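Local coordinates for protein gamma-glutamyltranspeptidase (Streptomyces lincolnensis, PDB 6J3I) that probably transfers or hydrolyses gamma-glutamyl groups, as a gamma-glutamyltranspeptidase-like member of the N-terminal nucleophile (Ntn) hydrolase clan, at residues 58-63 / 481-486; 71-76 / 255-260; 259-264 / 281-286; 421-426 / 433-438. The protein carries 1 engineered substitution. All coordinates share one frame; numbering follows the deposited sequence.

Contact 1 opens first, at 58-63, and closes last, at 481-486. The other three are nested in its loop. Contact 2 pairs 71-76 with 255-260, across 178 residues, just over half of them helical. Contact 3 begins where contact 2 ends, since both share Ala259 and Pro260 on strand 256-265. It closes a short loop back from helix 280-288. Contact 4 follows in series and is the beta hairpin 421-426/433-438. Strand 61-66 lies beside both 73-77 and 433-436, linking contacts 1, 2 and 4. Ile63 O probably bonds Leu75 N, and Pro485 packs on Thr437. Together they tie beta strands of the Ntn core to a helix and a loop.

Contact 1. Residues 58-63 / 481-486; sequences AGEVPI and TTLTPS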
loop_
_atom_site.group_PDB
_atom_site.type_symbol
_atom_site.label_atom_id
_atom_site.label_comp_id
_atom_site.label_asym_id
_atom_site.label_seq_id
_atom_site.Cartn_x
_atom_site.Cartn_y
_atom_site.Cartn_z
ATOM N N ALA A 58 -5.982 -4.432 -11.690
ATOM C CA ALA A 58 -4.781 -4.125 -12.476
ATOM C C ALA A 58 -3.731 -3.300 -11.709
ATOM O O ALA A 58 -2.771 -2.778 -12.301
ATOM C CB ALA A 58 -5.178 -3.421 -13.760
ATOM N N GLY A 59 -3.905 -3.187 -10.397
ATOM C CA GLY A 59 -2.909 -2.552 -9.543
ATOM C C GLY A 59 -1.786 -3.503 -9.161
ATOM O O GLY A 59 -1.373 -4.340 -9.963
ATOM N N GLU A 60 -1.321 -3.374 -7.922
ATOM C CA GLU A 60 -0.132 -4.061 -7.431
ATOM C C GLU A 60 -0.312 -4.414 -5.964
ATOM O O GLU A 60 -1.218 -3.908 -5.312
ATOM C CB GLU A 60 1.122 -3.192 -7.619
ATOM C CG GLU A 60 0.942 -1.704 -7.310
ATOM C CD GLU A 60 0.570 -0.836 -8.521
ATOM O OE1 GLU A 60 -0.193 0.138 -8.318
ATOM O OE2 GLU A 60 1.050 -1.082 -9.658
ATOM N N VAL A 61 0.552 -5.290 -5.459
ATOM C CA VAL A 61 0.479 -5.755 -4.073
ATOM C C VAL A 61 1.788 -6.405 -3.596
ATOM O O VAL A 61 2.253 -7.368 -4.206
ATOM C CB VAL A 61 -0.707 -6.741 -3.864
ATOM C CG1 VAL A 61 -0.532 -8.029 -4.657
ATOM C CG2 VAL A 61 -0.914 -7.046 -2.388
ATOM N N PRO A 62 2.390 -5.868 -2.512
ATOM C CA PRO A 62 3.329 -6.644 -1.709
ATOM C C PRO A 62 2.586 -7.494 -0.677
ATOM O O PRO A 62 1.643 -7.012 -0.049
ATOM C CB PRO A 62 4.196 -5.579 -1.009
ATOM C CG PRO A 62 3.688 -4.257 -1.442
ATOM C CD PRO A 62 2.368 -4.455 -2.106
ATOM N N ILE A 63 3.025 -8.740 -0.517
ATOM C CA ILE A 63 2.467 -9.681 0.453
ATOM C C ILE A 63 3.631 -10.200 1.282
ATOM O O ILE A 63 4.642 -10.622 0.725
ATOM C CB ILE A 63 1.774 -10.882 -0.239
ATOM C CG1 ILE A 63 0.843 -10.394 -1.359
ATOM C CG2 ILE A 63 1.033 -11.750 0.788
ATOM C CD1 ILE A 63 0.207 -11.498 -2.178
ATOM N N THR A 481 7.867 1.879 -4.720
ATOM C CA THR A 481 6.462 1.885 -4.381
ATOM C C THR A 481 6.254 2.191 -2.908
ATOM O O THR A 481 7.029 1.763 -2.060
ATOM C CB THR A 481 5.795 0.551 -4.789
ATOM O OG1 THR A 481 4.390 0.644 -4.570
ATOM C CG2 THR A 481 6.353 -0.658 -4.027
ATOM N N THR A 482 5.186 2.932 -2.624
ATOM C CA THR A 482 4.779 3.250 -1.259
ATOM C C THR A 482 4.165 2.068 -0.505
ATOM O O THR A 482 3.996 2.145 0.705
ATOM C CB THR A 482 3.719 4.363 -1.245
ATOM O OG1 THR A 482 2.606 3.980 -2.067
ATOM C CG2 THR A 482 4.309 5.663 -1.740
ATOM N N LEU A 483 3.825 0.992 -1.214
ATOM C CA LEU A 483 3.090 -0.133 -0.628
ATOM C C LEU A 483 3.992 -0.958 0.267
ATOM O O LEU A 483 4.995 -1.490 -0.182
ATOM C CB LEU A 483 2.486 -1.009 -1.728
ATOM C CG LEU A 483 1.627 -0.259 -2.760
ATOM C CD1 LEU A 483 0.984 -1.236 -3.730
ATOM C CD2 LEU A 483 0.583 0.631 -2.098
ATOM N N THR A 484 3.606 -1.096 1.530
ATOM C CA THR A 484 4.531 -1.544 2.546
ATOM C C THR A 484 3.859 -2.233 3.758
ATOM O O THR A 484 3.666 -1.626 4.826
ATOM C CB THR A 484 5.452 -0.379 2.962
ATOM O OG1 THR A 484 6.393 -0.857 3.923
ATOM C CG2 THR A 484 4.668 0.811 3.531
ATOM N N PRO A 485 3.525 -3.530 3.607
ATOM C CA PRO A 485 3.020 -4.286 4.758
ATOM C C PRO A 485 4.134 -4.657 5.737
ATOM O O PRO A 485 5.317 -4.440 5.450
ATOM C CB PRO A 485 2.420 -5.536 4.118
ATOM C CG PRO A 485 3.203 -5.726 2.866
ATOM C CD PRO A 485 3.708 -4.386 2.424
ATOM N N SER A 486 3.737 -5.231 6.870
ATOM C CA SER A 486 4.640 -5.522 7.982
ATOM C C SER A 486 4.291 -6.827 8.682
ATOM O O SER A 486 3.114 -7.160 8.838
ATOM C CB SER A 486 4.575 -4.405 9.026
ATOM O OG SER A 486 4.953 -3.148 8.495
#
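Pro62 packs on Leu483 and Pro485 in the buried core of an Ntn-hydrolase fold. Strand 61-66 here meets the loop that leads into strand 486-490. The contact is apolar and wholly by van der Waals packing.

Leu483 can be followed outward. Its CB abuts the CG-CD edge of the Pro62 ring, 3.5 Å from Pro62 CD and about as close to CG. The torsion at chi1 (-53°) sets CG beside the backbone N, pointing away from the carbonyl carbon. The chain then runs past the proline toward Glu60. Its CD1 ends 3.6 Å from Glu60 CG, the two side chains crossing at about a right angle. The same methyl also lies 3.8 Å from Glu60 O.

The CB part of the Pro62 ring meets the second proline. Pro62 CB is 3.7 Å from Pro485 CD, so two rigid rings abut where the loop turns into strand 486-490.

Of its side chain, Glu60 offers the leucine CG. It bends at chi2, and OE1 forms a salt bridge with Arg459, so the charge is paired away from the leucine. Thr484 points away from the contact, its OG1 bonded to Asp507 and Lys272. On the Pro62 backbone, the carbonyl O faces Pro485 CG at 3.5 Å.

Contact 2. Residues 71-76 / 255-260; sequences EVRVLC and ATYEAP
Leu75 and Tyr257 face each other on one side of an antiparallel pair, neighbouring strands 73-77 and 256-265 in the beta core of the Ntn-hydrolase fold. The CD1 methyl of Leu75 lies over the ring face, 4.2 Å from the Tyr257 centroid, as a CH-pi contact 16° off the ring normal. The two side chains meet at a slant. The other Leu75 methyl, CD2, comes 4.0 Å from Tyr257 CE1.

Arg73 crosses Tyr257 at about a right angle, yet its guanidinium is nearly parallel to the ring, 12° apart. A bend at chi2 (80°) carries the guanidinium back over the partner strand. One of its faces is laid on the backbone, with Glu258 CA 4.0 Å above the plane. NH1 nears Ala259 N, but both are donors and form no bond.

The opposite face of the pair carries Val74, Cys76, Thr256 and Glu258. On that face, toward the end of the pair, Val74 and Pro260 lie alongside, pointing opposite ways, with Val74 CG2 4.0 Å from Pro260 CB. Val72 CG1 touches the CG of the same proline.

Backbone bonds hold the strands in register. Val74 and Glu258 bond both ways, at 2.8 Å for Val74 N to Glu258 O. Cys76 N gives a bond of 2.7 Å to Thr256 O, while the return bond from Thr256 N is weak.

Glu258 forms a salt bridge with Arg478 and bonds Trp276, and Tyr257 OH bonds Asp121. Leu75 packs on Leu117 and Leu118 of helix 111-122. Strand 61-66 lies on the other edge of strand 73-77, bonded through Ile63 and Leu65.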
loop_
_atom_site.group_PDB
_atom_site.type_symbol
_atom_site.label_atom_id
_atom_site.label_comp_id
_atom_site.label_asym_id
_atom_site.label_seq_id
_atom_site.Cartn_x
_atom_site.Cartn_y
_atom_site.Cartn_z
ATOM N N GLU A 71 9.758 -19.962 7.116
ATOM C CA GLU A 71 10.388 -18.657 6.916
ATOM C C GLU A 71 9.377 -17.569 6.559
ATOM O O GLU A 71 8.437 -17.809 5.790
ATOM C CB GLU A 71 11.437 -18.748 5.799
ATOM N N VAL A 72 9.584 -16.380 7.135
ATOM C CA VAL A 72 8.916 -15.166 6.680
ATOM C C VAL A 72 9.406 -14.863 5.266
ATOM O O VAL A 72 10.614 -14.847 5.003
ATOM C CB VAL A 72 9.191 -13.965 7.607
ATOM C CG1 VAL A 72 8.653 -12.659 7.016
ATOM C CG2 VAL A 72 8.548 -14.210 8.955
ATOM N N ARG A 73 8.457 -14.611 4.372
ATOM C CA ARG A 73 8.745 -14.489 2.951
ATOM C C ARG A 73 7.913 -13.369 2.328
ATOM O O ARG A 73 6.782 -13.114 2.747
ATOM C CB ARG A 73 8.470 -15.831 2.270
ATOM C CG ARG A 73 9.223 -16.050 0.972
ATOM C CD ARG A 73 10.671 -16.497 1.153
ATOM N NE ARG A 73 11.193 -16.948 -0.146
ATOM C CZ ARG A 73 12.431 -16.773 -0.623
ATOM N NH1 ARG A 73 13.385 -16.145 0.072
ATOM N NH2 ARG A 73 12.713 -17.239 -1.835
ATOM N N VAL A 74 8.506 -12.684 1.351
ATOM C CA VAL A 74 7.838 -11.619 0.598
ATOM C C VAL A 74 7.357 -12.209 -0.723
ATOM O O VAL A 74 8.081 -12.959 -1.368
ATOM C CB VAL A 74 8.789 -10.418 0.342
ATOM C CG1 VAL A 74 8.207 -9.416 -0.654
ATOM C CG2 VAL A 74 9.110 -9.711 1.652
ATOM N N LEU A 75 6.133 -11.875 -1.112
ATOM C CA LEU A 75 5.643 -12.150 -2.459
ATOM C C LEU A 75 5.414 -10.818 -3.156
ATOM O O LEU A 75 4.513 -10.050 -2.787
ATOM C CB LEU A 75 4.369 -12.997 -2.444
ATOM C CG LEU A 75 3.688 -13.334 -3.784
ATOM C CD1 LEU A 75 4.638 -13.702 -4.914
ATOM C CD2 LEU A 75 2.696 -14.469 -3.567
ATOM N N CYS A 76 6.241 -10.572 -4.170
ATOM C CA CYS A 76 6.299 -9.296 -4.855
ATOM C C CYS A 76 5.311 -9.255 -5.994
ATOM O O CYS A 76 5.573 -9.800 -7.070
ATOM C CB CYS A 76 7.690 -9.043 -5.412
ATOM S SG CYS A 76 7.728 -7.561 -6.441
ATOM N N ALA A 255 4.896 -12.542 -10.811
ATOM C CA ALA A 255 5.168 -12.207 -9.421
ATOM C C ALA A 255 6.232 -13.165 -8.913
ATOM O O ALA A 255 6.239 -14.338 -9.297
ATOM C CB ALA A 255 3.912 -12.325 -8.588
ATOM N N THR A 256 7.118 -12.649 -8.063
ATOM C CA THR A 256 8.270 -13.386 -7.536
ATOM C C THR A 256 8.324 -13.395 -6.004
ATOM O O THR A 256 7.796 -12.499 -5.345
ATOM C CB THR A 256 9.593 -12.766 -8.024
ATOM O OG1 THR A 256 9.527 -11.337 -7.888
ATOM C CG2 THR A 256 9.858 -13.132 -9.476
ATOM N N TYR A 257 8.987 -14.414 -5.461
ATOM C CA TYR A 257 9.281 -14.510 -4.031
ATOM C C TYR A 257 10.634 -13.907 -3.704
ATOM O O TYR A 257 11.543 -13.918 -4.529
ATOM C CB TYR A 257 9.295 -15.971 -3.592
ATOM C CG TYR A 257 7.923 -16.593 -3.559
ATOM C CD1 TYR A 257 7.008 -16.266 -2.557
ATOM C CD2 TYR A 257 7.529 -17.504 -4.532
ATOM C CE1 TYR A 257 5.741 -16.836 -2.526
ATOM C CE2 TYR A 257 6.264 -18.075 -4.510
ATOM C CZ TYR A 257 5.373 -17.743 -3.503
ATOM O OH TYR A 257 4.124 -18.323 -3.480
ATOM N N GLU A 258 10.768 -13.386 -2.495
ATOM C CA GLU A 258 12.079 -12.979 -2.008
ATOM C C GLU A 258 12.102 -12.897 -0.489
ATOM O O GLU A 258 11.059 -12.909 0.164
ATOM C CB GLU A 258 12.552 -11.662 -2.657
ATOM C CG GLU A 258 11.449 -10.724 -3.120
ATOM C CD GLU A 258 11.979 -9.393 -3.608
ATOM O OE1 GLU A 258 12.353 -8.552 -2.768
ATOM O OE2 GLU A 258 12.013 -9.182 -4.831
ATOM N N ALA A 259 13.313 -12.842 0.053
ATOM C CA ALA A 259 13.533 -12.671 1.477
ATOM C C ALA A 259 13.092 -11.272 1.867
ATOM O O ALA A 259 13.182 -10.347 1.059
ATOM C CB ALA A 259 15.005 -12.853 1.817
ATOM N N PRO A 260 12.609 -11.105 3.104
ATOM C CA PRO A 260 12.298 -9.761 3.555
ATOM C C PRO A 260 13.554 -8.981 3.875
ATOM O O PRO A 260 14.628 -9.556 4.002
ATOM C CB PRO A 260 11.497 -9.998 4.834
ATOM C CG PRO A 260 11.969 -11.316 5.326
ATOM C CD PRO A 260 12.208 -12.122 4.090
#

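Contact 3. Residues 259-264 / 281-286; sequences APATYD and VLLQQL
Ala261 meets Leu283 first, where strand 256-265 runs under helix 280-288. Strand 261-264 and helix 281-286 point nearly the same way, 18° apart, with axes 8.5 Å from each other at closest. Ala261 CB touches Leu283 CD2 at 3.7 Å. Leu283 CD2 also lies 3.6 Å from Ala261 O, so it fits against the strand backbone.

Thr262 points away from the helix and packs on Thr269 of strand 268-272. Its backbone N still borders Leu283 CD2.

Tyr263 returns to the helix. Its CB abuts Leu283 CG at 3.6 Å. With CG anti to the backbone N (chi1 -173°), the ring is carried on along the helix to Leu286. There Tyr263 CD2 approaches Leu286 CB at 3.7 Å. Tyr263 and Leu286 pass flank to flank, running in opposite senses. Tyr263 also packs on Leu332. Asp264 then turns away and bonds Thr269.

The helix amides bond within the helix and to other neighbours. Gln285 NE2 bonds Val281 O at 3.0 Å, from above the carbonyl plane, and also Asp507 O. Gln285 N reaches that carbonyl of Val281 from the other face. Gln284 bonds Tyr320 and Asp315.

Helix and strand therefore meet through methyl, methylene and methine groups and part of an aromatic ring. The hold rests on shape and burial, while Asp264 and Gln284 have polar partners outside the contact.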
loop_
_atom_site.group_PDB
_atom_site.type_symbol
_atom_site.label_atom_id
_atom_site.label_comp_id
_atom_site.label_asym_id
_atom_site.label_seq_id
_atom_site.Cartn_x
_atom_site.Cartn_y
_atom_site.Cartn_z
ATOM N N ALA A 259 13.313 -12.842 0.053
ATOM C CA ALA A 259 13.533 -12.671 1.477
ATOM C C ALA A 259 13.092 -11.272 1.867
ATOM O O ALA A 259 13.182 -10.347 1.059
ATOM C CB ALA A 259 15.005 -12.853 1.817
ATOM N N PRO A 260 12.609 -11.105 3.104
ATOM C CA PRO A 260 12.298 -9.761 3.555
ATOM C C PRO A 260 13.554 -8.981 3.875
ATOM O O PRO A 260 14.628 -9.556 4.002
ATOM C CB PRO A 260 11.497 -9.998 4.834
ATOM C CG PRO A 260 11.969 -11.316 5.326
ATOM C CD PRO A 260 12.208 -12.122 4.090
ATOM N N ALA A 261 13.410 -7.668 3.982
ATOM C CA ALA A 261 14.355 -6.854 4.715
ATOM C C ALA A 261 13.872 -6.917 6.150
ATOM O O ALA A 261 12.676 -6.775 6.402
ATOM C CB ALA A 261 14.349 -5.427 4.211
ATOM N N THR A 262 14.804 -7.143 7.073
ATOM C CA THR A 262 14.504 -7.315 8.499
ATOM C C THR A 262 15.420 -6.416 9.323
ATOM O O THR A 262 16.501 -6.052 8.870
ATOM C CB THR A 262 14.713 -8.776 8.959
ATOM O OG1 THR A 262 16.109 -9.090 8.942
ATOM C CG2 THR A 262 13.978 -9.765 8.058
ATOM N N TYR A 263 14.980 -6.069 10.527
ATOM C CA TYR A 263 15.816 -5.354 11.496
ATOM C C TYR A 263 15.418 -5.702 12.928
ATOM O O TYR A 263 14.278 -5.465 13.342
ATOM C CB TYR A 263 15.730 -3.838 11.306
ATOM C CG TYR A 263 16.718 -3.090 12.173
ATOM C CD1 TYR A 263 18.088 -3.213 11.943
ATOM C CD2 TYR A 263 16.296 -2.274 13.230
ATOM C CE1 TYR A 263 19.013 -2.550 12.730
ATOM C CE2 TYR A 263 17.219 -1.598 14.025
ATOM C CZ TYR A 263 18.579 -1.747 13.768
ATOM O OH TYR A 263 19.533 -1.102 14.517
ATOM N N ASP A 264 16.373 -6.253 13.675
ATOM C CA ASP A 264 16.192 -6.578 15.086
ATOM C C ASP A 264 16.233 -5.312 15.940
ATOM O O ASP A 264 17.142 -4.494 15.817
ATOM C CB ASP A 264 17.277 -7.549 15.557
ATOM C CG ASP A 264 17.211 -8.912 14.860
ATOM O OD1 ASP A 264 16.261 -9.201 14.094
ATOM O OD2 ASP A 264 18.141 -9.711 15.091
ATOM N N VAL A 281 12.301 2.042 5.047
ATOM C CA VAL A 281 12.299 3.300 5.868
ATOM C C VAL A 281 11.846 3.076 7.299
ATOM O O VAL A 281 12.324 3.749 8.202
ATOM C CB VAL A 281 11.457 4.531 5.387
ATOM C CG1 VAL A 281 12.369 5.673 4.965
ATOM C CG2 VAL A 281 10.428 4.221 4.334
ATOM N N LEU A 282 10.895 2.176 7.500
ATOM C CA LEU A 282 10.489 1.822 8.852
ATOM C C LEU A 282 11.713 1.326 9.625
ATOM O O LEU A 282 12.028 1.830 10.710
ATOM C CB LEU A 282 9.403 0.753 8.831
ATOM C CG LEU A 282 8.610 0.640 10.136
ATOM C CD1 LEU A 282 7.193 0.134 9.869
ATOM C CD2 LEU A 282 9.310 -0.251 11.158
ATOM N N LEU A 283 12.395 0.354 9.025
ATOM C CA LEU A 283 13.628 -0.229 9.548
ATOM C C LEU A 283 14.679 0.834 9.880
ATOM O O LEU A 283 15.234 0.848 10.983
ATOM C CB LEU A 283 14.168 -1.275 8.545
ATOM C CG LEU A 283 13.571 -2.696 8.604
ATOM C CD1 LEU A 283 12.139 -2.747 9.116
ATOM C CD2 LEU A 283 13.663 -3.435 7.281
ATOM N N GLN A 284 14.926 1.743 8.944
ATOM C CA GLN A 284 15.901 2.823 9.172
ATOM C C GLN A 284 15.569 3.731 10.360
ATOM O O GLN A 284 16.471 4.258 11.020
ATOM C CB GLN A 284 16.083 3.667 7.909
ATOM C CG GLN A 284 16.953 3.000 6.852
ATOM C CD GLN A 284 17.466 3.975 5.814
ATOM O OE1 GLN A 284 17.191 3.823 4.631
ATOM N NE2 GLN A 284 18.216 4.988 6.254
ATOM N N GLN A 285 14.281 3.924 10.622
ATOM C CA GLN A 285 13.853 4.744 11.754
ATOM C C GLN A 285 14.097 4.033 13.082
ATOM O O GLN A 285 14.389 4.679 14.080
ATOM C CB GLN A 285 12.387 5.120 11.623
ATOM C CG GLN A 285 12.098 6.078 10.489
ATOM C CD GLN A 285 10.609 6.189 10.228
ATOM O OE1 GLN A 285 9.899 6.919 10.929
ATOM N NE2 GLN A 285 10.124 5.453 9.231
ATOM N N LEU A 286 13.963 2.711 13.083
ATOM C CA LEU A 286 14.271 1.904 14.260
ATOM C C LEU A 286 15.752 2.037 14.614
ATOM O O LEU A 286 16.096 2.507 15.700
ATOM C CB LEU A 286 13.867 0.431 14.040
ATOM C CG LEU A 286 12.596 -0.128 14.716
ATOM C CD1 LEU A 286 11.605 0.919 15.202
ATOM C CD2 LEU A 286 11.887 -1.122 13.804
#

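Contact 4. Residues 421-426 / 433-438; sequences ACHLDV and MVAATP. Engineered in segment 421-426: Ala421 (natural residue Thr).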
loop_
_atom_site.group_PDB
_atom_site.type_symbol
_atom_site.label_atom_id
_atom_site.label_comp_id
_atom_site.label_asym_id
_atom_site.label_seq_id
_atom_site.Cartn_x
_atom_site.Cartn_y
_atom_site.Cartn_z
ATOM N N ALA A 421 -4.242 2.983 -1.683
ATOM C CA ALA A 421 -4.221 1.585 -1.215
ATOM C C ALA A 421 -5.272 1.158 -0.191
ATOM O O ALA A 421 -5.996 1.958 0.419
ATOM C CB ALA A 421 -2.826 1.193 -0.697
ATOM N N CYS A 422 -5.311 -0.161 -0.046
ATOM C CA CYS A 422 -6.010 -0.858 1.006
ATOM C C CYS A 422 -5.010 -1.646 1.827
ATOM O O CYS A 422 -3.814 -1.705 1.507
ATOM C CB CYS A 422 -7.019 -1.821 0.385
ATOM S SG CYS A 422 -8.238 -1.009 -0.660
ATOM N N HIS A 423 -5.516 -2.248 2.895
ATOM C CA HIS A 423 -4.753 -3.217 3.660
ATOM C C HIS A 423 -5.614 -4.378 4.158
ATOM O O HIS A 423 -6.827 -4.257 4.314
ATOM C CB HIS A 423 -3.999 -2.574 4.826
ATOM C CG HIS A 423 -2.882 -3.430 5.320
ATOM N ND1 HIS A 423 -3.000 -4.265 6.410
ATOM C CD2 HIS A 423 -1.665 -3.672 4.792
ATOM C CE1 HIS A 423 -1.878 -4.946 6.553
ATOM N NE2 HIS A 423 -1.051 -4.605 5.586
ATOM N N LEU A 424 -4.949 -5.503 4.401
ATOM C CA LEU A 424 -5.600 -6.740 4.749
ATOM C C LEU A 424 -4.616 -7.682 5.477
ATOM O O LEU A 424 -3.533 -7.960 4.962
ATOM C CB LEU A 424 -6.138 -7.342 3.454
ATOM C CG LEU A 424 -6.654 -8.773 3.456
ATOM C CD1 LEU A 424 -8.011 -8.885 2.791
ATOM C CD2 LEU A 424 -5.638 -9.640 2.743
ATOM N N ASP A 425 -5.011 -8.133 6.675
ATOM C CA ASP A 425 -4.234 -9.049 7.540
ATOM C C ASP A 425 -5.066 -10.245 7.952
ATOM O O ASP A 425 -6.229 -10.076 8.316
ATOM C CB ASP A 425 -3.879 -8.384 8.859
ATOM C CG ASP A 425 -2.966 -7.254 8.702
ATOM O OD1 ASP A 425 -1.902 -7.460 8.085
ATOM O OD2 ASP A 425 -3.295 -6.171 9.221
ATOM N N VAL A 426 -4.462 -11.433 7.959
ATOM C CA VAL A 426 -5.144 -12.653 8.419
ATOM C C VAL A 426 -4.212 -13.566 9.222
ATOM O O VAL A 426 -3.060 -13.749 8.860
ATOM C CB VAL A 426 -5.716 -13.467 7.244
ATOM C CG1 VAL A 426 -6.599 -14.599 7.758
ATOM C CG2 VAL A 426 -6.520 -12.584 6.304
ATOM N N MET A 433 0.220 -16.579 9.095
ATOM C CA MET A 433 -0.074 -15.152 8.958
ATOM C C MET A 433 0.207 -14.601 7.554
ATOM O O MET A 433 1.120 -15.062 6.855
ATOM C CB MET A 433 0.709 -14.352 9.985
ATOM C CG MET A 433 0.450 -14.788 11.411
ATOM S SD MET A 433 1.597 -13.975 12.531
ATOM C CE MET A 433 0.556 -12.641 13.100
ATOM N N VAL A 434 -0.609 -13.620 7.162
ATOM C CA VAL A 434 -0.396 -12.803 5.962
ATOM C C VAL A 434 -0.626 -11.341 6.299
ATOM O O VAL A 434 -1.441 -11.014 7.162
ATOM C CB VAL A 434 -1.408 -13.068 4.827
ATOM C CG1 VAL A 434 -0.693 -13.120 3.488
ATOM C CG2 VAL A 434 -2.236 -14.316 5.067
ATOM N N ALA A 435 0.057 -10.470 5.569
ATOM C CA ALA A 435 -0.221 -9.040 5.595
ATOM C C ALA A 435 0.039 -8.489 4.196
ATOM O O ALA A 435 1.122 -8.691 3.637
ATOM C CB ALA A 435 0.650 -8.340 6.628
ATOM N N ALA A 436 -0.957 -7.813 3.628
ATOM C CA ALA A 436 -0.877 -7.322 2.247
ATOM C C ALA A 436 -1.440 -5.915 2.145
ATOM O O ALA A 436 -2.450 -5.604 2.772
ATOM C CB ALA A 436 -1.634 -8.256 1.314
ATOM N N THR A 437 -0.795 -5.067 1.348
ATOM C CA THR A 437 -1.343 -3.736 1.050
ATOM C C THR A 437 -1.491 -3.601 -0.463
ATOM O O THR A 437 -0.574 -3.140 -1.140
ATOM C CB THR A 437 -0.598 -2.562 1.761
ATOM O OG1 THR A 437 -0.337 -1.478 0.865
ATOM C CG2 THR A 437 0.681 -3.011 2.357
ATOM N N PRO A 438 -2.650 -4.053 -0.992
ATOM C CA PRO A 438 -2.959 -3.874 -2.406
ATOM C C PRO A 438 -3.428 -2.454 -2.710
ATOM O O PRO A 438 -4.071 -1.807 -1.878
ATOM C CB PRO A 438 -4.081 -4.890 -2.665
ATOM C CG PRO A 438 -4.748 -5.050 -1.353
ATOM C CD PRO A 438 -3.687 -4.852 -0.309
#
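Val426 and Val434 pack side by side on one face of a beta hairpin, with Val426 CB 4.2 Å from Val434 CG2. Leu424 and Ala436 continue this apolar face, which helix 36-50 covers through Ala36, Tyr37 and Ala40. The axes of strands 424-426 and 433-436 run antiparallel, 4.8 Å apart at closest. Leu424 with Ala436 and Val426 with Val434 are hydrogen-bonded pairs. Asp425 and Ala435 form the non-hydrogen-bonded pair between them.

The other face is more polar. With CG opposite the backbone N (chi1 -161°), the His423 ring swings over the partner strand. Ala436 O sits under one face of the ring. Thr437 CB comes to its edge, 3.4 Å from His423 CD2. Asp425 OD2 is also in the ring plane, at the edge. Asp425 packs on Cys590 and Val592 of strand 590-594.

At the open end Cys422 N bonds Pro438 O at 2.8 Å, almost straight (174°). Ala421, an engineered residue, rests its CB 3.5 Å from Pro438 O. This end probably adjoins the self-cleavage point typical of the family.

Ala436 O accepts a 3.0 Å bond from Leu424 N and a CA-H contact from His423. The bond is bent (137°), and NE2 of the histidine has no suitable angle to join it. The backbone bonds thus run past the last strand residues and fix the start of segment 421-426 against Pro438.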